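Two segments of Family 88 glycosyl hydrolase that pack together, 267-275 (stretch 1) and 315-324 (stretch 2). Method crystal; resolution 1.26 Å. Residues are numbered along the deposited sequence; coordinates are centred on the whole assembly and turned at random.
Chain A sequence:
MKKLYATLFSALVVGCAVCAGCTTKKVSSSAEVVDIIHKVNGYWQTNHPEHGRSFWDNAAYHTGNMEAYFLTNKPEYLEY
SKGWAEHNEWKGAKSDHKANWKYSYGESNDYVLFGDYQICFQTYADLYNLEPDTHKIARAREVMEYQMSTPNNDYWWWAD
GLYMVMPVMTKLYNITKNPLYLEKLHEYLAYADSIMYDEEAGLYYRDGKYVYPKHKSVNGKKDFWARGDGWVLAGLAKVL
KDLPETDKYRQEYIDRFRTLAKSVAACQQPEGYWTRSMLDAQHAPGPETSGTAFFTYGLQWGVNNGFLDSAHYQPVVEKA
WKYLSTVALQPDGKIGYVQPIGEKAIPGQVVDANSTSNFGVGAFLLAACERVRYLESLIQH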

# COMPACT_ATOMS: atom_id res chain seq x y z
N CYS A 267 1.86 2.64 18.90
CA CYS A 267 3.09 1.85 18.97
C CYS A 267 4.23 2.39 18.11
O CYS A 267 5.25 1.74 17.93
CB CYS A 267 2.86 0.38 18.63
SG CYS A 267 2.34 0.08 16.93
N GLN A 268 4.16 3.65 17.72
CA GLN A 268 5.29 4.29 17.07
C GLN A 268 6.48 4.32 18.01
O GLN A 268 6.32 4.57 19.20
CB GLN A 268 4.91 5.73 16.67
CG GLN A 268 5.97 6.48 15.89
CD GLN A 268 5.53 7.90 15.57
OE1 GLN A 268 4.95 8.58 16.40
NE2 GLN A 268 5.82 8.37 14.37
N GLN A 269 7.68 4.07 17.50
CA GLN A 269 8.83 4.19 18.37
C GLN A 269 9.09 5.66 18.70
O GLN A 269 8.72 6.57 17.94
CB GLN A 269 10.10 3.63 17.73
CG GLN A 269 10.02 2.15 17.43
CD GLN A 269 9.77 1.33 18.67
OE1 GLN A 269 10.37 1.58 19.70
NE2 GLN A 269 8.82 0.43 18.62
N PRO A 270 9.74 5.91 19.82
CA PRO A 270 10.15 7.29 20.13
C PRO A 270 10.91 8.03 18.97
O PRO A 270 10.79 9.25 18.78
CB PRO A 270 11.00 7.10 21.38
CG PRO A 270 10.45 5.84 22.02
CD PRO A 270 10.11 4.96 20.90
N GLU A 271 11.68 7.27 18.20
CA GLU A 271 12.48 7.78 17.09
C GLU A 271 11.65 8.09 15.83
O GLU A 271 12.18 8.63 14.86
CB GLU A 271 13.53 6.73 16.71
CG GLU A 271 14.57 6.55 17.77
CD GLU A 271 14.26 5.48 18.81
OE1 GLU A 271 13.15 4.86 18.86
OE2 GLU A 271 15.20 5.26 19.60
N GLY A 272 10.37 7.71 15.81
CA GLY A 272 9.46 8.09 14.71
C GLY A 272 9.11 7.01 13.71
O GLY A 272 8.12 7.13 13.01
N TYR A 273 9.90 5.96 13.68
CA TYR A 273 9.63 4.79 12.86
C TYR A 273 8.84 3.74 13.62
O TYR A 273 8.69 3.84 14.84
CB TYR A 273 10.93 4.23 12.26
CG TYR A 273 11.99 3.86 13.24
CD1 TYR A 273 11.91 2.69 13.98
CD2 TYR A 273 13.09 4.66 13.45
CE1 TYR A 273 12.91 2.33 14.88
CE2 TYR A 273 14.07 4.32 14.35
CZ TYR A 273 13.98 3.14 15.06
OH TYR A 273 14.95 2.75 15.95
N TRP A 274 8.41 2.73 12.88
CA TRP A 274 7.87 1.51 13.42
C TRP A 274 8.84 0.38 13.14
O TRP A 274 9.35 0.27 12.04
CB TRP A 274 6.52 1.19 12.82
CG TRP A 274 5.40 2.05 13.35
CD1 TRP A 274 4.46 1.67 14.25
CD2 TRP A 274 5.07 3.39 12.96
NE1 TRP A 274 3.56 2.69 14.45
CE2 TRP A 274 3.90 3.74 13.66
CE3 TRP A 274 5.61 4.30 12.07
CZ2 TRP A 274 3.31 4.97 13.51
CZ3 TRP A 274 5.00 5.53 11.92
CH2 TRP A 274 3.86 5.83 12.61
N THR A 275 9.06 -0.45 14.14
CA THR A 275 9.94 -1.60 13.99
C THR A 275 9.22 -2.73 13.28
O THR A 275 7.97 -2.81 13.28
CB THR A 275 10.48 -2.05 15.36
OG1 THR A 275 9.41 -2.18 16.29
CG2 THR A 275 11.47 -1.07 15.91
N PRO A 315 0.96 14.98 15.41
CA PRO A 315 2.29 14.84 16.00
C PRO A 315 2.99 13.52 15.66
O PRO A 315 4.21 13.48 15.53
CB PRO A 315 2.03 14.95 17.50
CG PRO A 315 0.81 15.80 17.60
CD PRO A 315 -0.02 15.34 16.45
N VAL A 316 2.22 12.46 15.51
CA VAL A 316 2.76 11.16 15.11
C VAL A 316 3.30 11.26 13.70
O VAL A 316 4.42 10.78 13.40
CB VAL A 316 1.65 10.11 15.23
CG1 VAL A 316 2.06 8.78 14.64
CG2 VAL A 316 1.24 9.98 16.72
N VAL A 317 2.50 11.84 12.80
CA VAL A 317 2.94 12.01 11.43
C VAL A 317 4.20 12.85 11.37
O VAL A 317 5.12 12.53 10.60
CB VAL A 317 1.82 12.63 10.57
CG1 VAL A 317 2.35 12.99 9.19
CG2 VAL A 317 0.62 11.69 10.48
N GLU A 318 4.27 13.89 12.18
CA GLU A 318 5.46 14.73 12.12
C GLU A 318 6.71 13.97 12.50
O GLU A 318 7.77 14.13 11.86
CB GLU A 318 5.34 15.97 13.00
CG GLU A 318 4.29 16.95 12.50
CD GLU A 318 4.55 17.41 11.08
OE1 GLU A 318 5.68 17.87 10.75
OE2 GLU A 318 3.65 17.26 10.26
N LYS A 319 6.65 13.13 13.53
CA LYS A 319 7.80 12.33 13.93
C LYS A 319 8.16 11.34 12.83
O LYS A 319 9.34 11.07 12.60
CB LYS A 319 7.54 11.61 15.25
CG LYS A 319 7.60 12.49 16.47
CD LYS A 319 7.51 11.67 17.75
CE LYS A 319 6.07 11.43 18.12
NZ LYS A 319 6.01 10.76 19.44
N ALA A 320 7.15 10.76 12.19
CA ALA A 320 7.39 9.81 11.10
C ALA A 320 8.06 10.45 9.90
O ALA A 320 9.01 9.90 9.34
CB ALA A 320 6.12 9.10 10.73
N TRP A 321 7.55 11.62 9.51
CA TRP A 321 8.15 12.33 8.38
C TRP A 321 9.56 12.76 8.69
O TRP A 321 10.43 12.77 7.82
CB TRP A 321 7.29 13.51 7.92
CG TRP A 321 7.95 14.19 6.77
CD1 TRP A 321 8.64 15.35 6.81
CD2 TRP A 321 8.09 13.68 5.45
NE1 TRP A 321 9.19 15.62 5.57
CE2 TRP A 321 8.86 14.60 4.72
CE3 TRP A 321 7.62 12.52 4.80
CZ2 TRP A 321 9.20 14.39 3.40
CZ3 TRP A 321 7.96 12.32 3.48
CH2 TRP A 321 8.73 13.26 2.80
N LYS A 322 9.81 13.15 9.94
CA LYS A 322 11.14 13.46 10.34
C LYS A 322 12.11 12.27 10.09
O LYS A 322 13.18 12.42 9.52
CB LYS A 322 11.11 13.91 11.78
CG LYS A 322 12.47 14.10 12.36
CD LYS A 322 12.35 14.72 13.74
CE LYS A 322 13.67 14.73 14.47
NZ LYS A 322 14.51 15.78 13.90
N TYR A 323 11.70 11.07 10.50
CA TYR A 323 12.48 9.89 10.20
C TYR A 323 12.65 9.70 8.69
O TYR A 323 13.76 9.43 8.21
CB TYR A 323 11.81 8.65 10.84
CG TYR A 323 12.34 7.38 10.20
CD1 TYR A 323 13.59 6.87 10.51
CD2 TYR A 323 11.62 6.75 9.20
CE1 TYR A 323 14.10 5.77 9.87
CE2 TYR A 323 12.12 5.63 8.57
CZ TYR A 323 13.38 5.15 8.89
OH TYR A 323 13.95 4.06 8.26
N LEU A 324 11.55 9.78 7.95
CA LEU A 324 11.65 9.50 6.50
C LEU A 324 12.58 10.45 5.80
O LEU A 324 13.33 10.05 4.95
CB LEU A 324 10.27 9.53 5.87
CG LEU A 324 9.32 8.40 6.29
CD1 LEU A 324 7.91 8.70 5.82
CD2 LEU A 324 9.80 7.06 5.77
O HOH W 1 4.40 8.89 18.99
O HOH W 2 6.67 8.13 19.17
O HOH W 3 11.56 11.33 14.30

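A loop that lacks regular secondary structure can still dock precisely on a helix if a tight turn fixes its shape and one polar side chain joins the two backbones. The Family 88 glycosyl hydrolase offers a compact example. Stretch 2 is helical throughout, whereas stretch 1 is a loop built around a type I beta turn from Gln269 to Gly272. The turn is held by Gly272 N to Gln269 O at 2.9 Å and by Gln269 N to Tyr273 O, also at 2.9 Å. The backbones come closest at Gly272 and Ala320, whose CA atoms lie 4.5 Å apart.

Along the helix, the first residue to engage is Val316. Its carbonyl already accepts the helical bond from Ala320 N at 3.0 Å, yet it also receives a hydrogen bond from Gln268 NE2 to Val316 O, 3.0 Å long. The same amide nitrogen donates to the loop's own backbone, Gln268 NE2 to Gly272 O at 2.9 Å, so a single side chain, extended with chi1 and chi2 both t, braces the turn while tying it to the helix. The valine's apolar surface is used as well: Val316 CG1 packs 4.0 Å from Trp274 CH2.

One turn on, Lys319 points toward the loop, and water completes the polar contact. Water 1 accepts from Lys319 NZ at 2.5 Å and donates to Gln268 OE1 at 2.7 Å; water 2 accepts from the same ammonium nitrogen, Lys319 NZ, at 2.7 Å and donates to Gln269 O at 2.9 Å. A third water links the backbones, donating to Glu271 O and to Lys319 O, each at 2.8 Å.

At Ala320 the backbones approach closely. Its CA lies 3.4 Å from Gly272 O in a CA-H...O contact, and its CB meets the edge of the Trp274 ring, 3.9 Å from CZ3. Gly272 is the residue for which the geometry does exclude a side chain: an ideal CB on Gly272 would sit 2.4 Å from Lys319 O, a clash, and the backbone angles of 105/-18 would independently jam that atom against the preceding carbonyl oxygen.

The contact ends at Tyr323, whose side chain points toward the loop. Tyr273 presents its ring edge to the Tyr323 face, with centroids 5.4 Å apart and planes at 65°. Tyr273 CB lies 3.9 Å from the Tyr323 ring centroid, almost along the normal, adding a CH-pi contact that lets the aromatic face receive aliphatic as well as aromatic carbon.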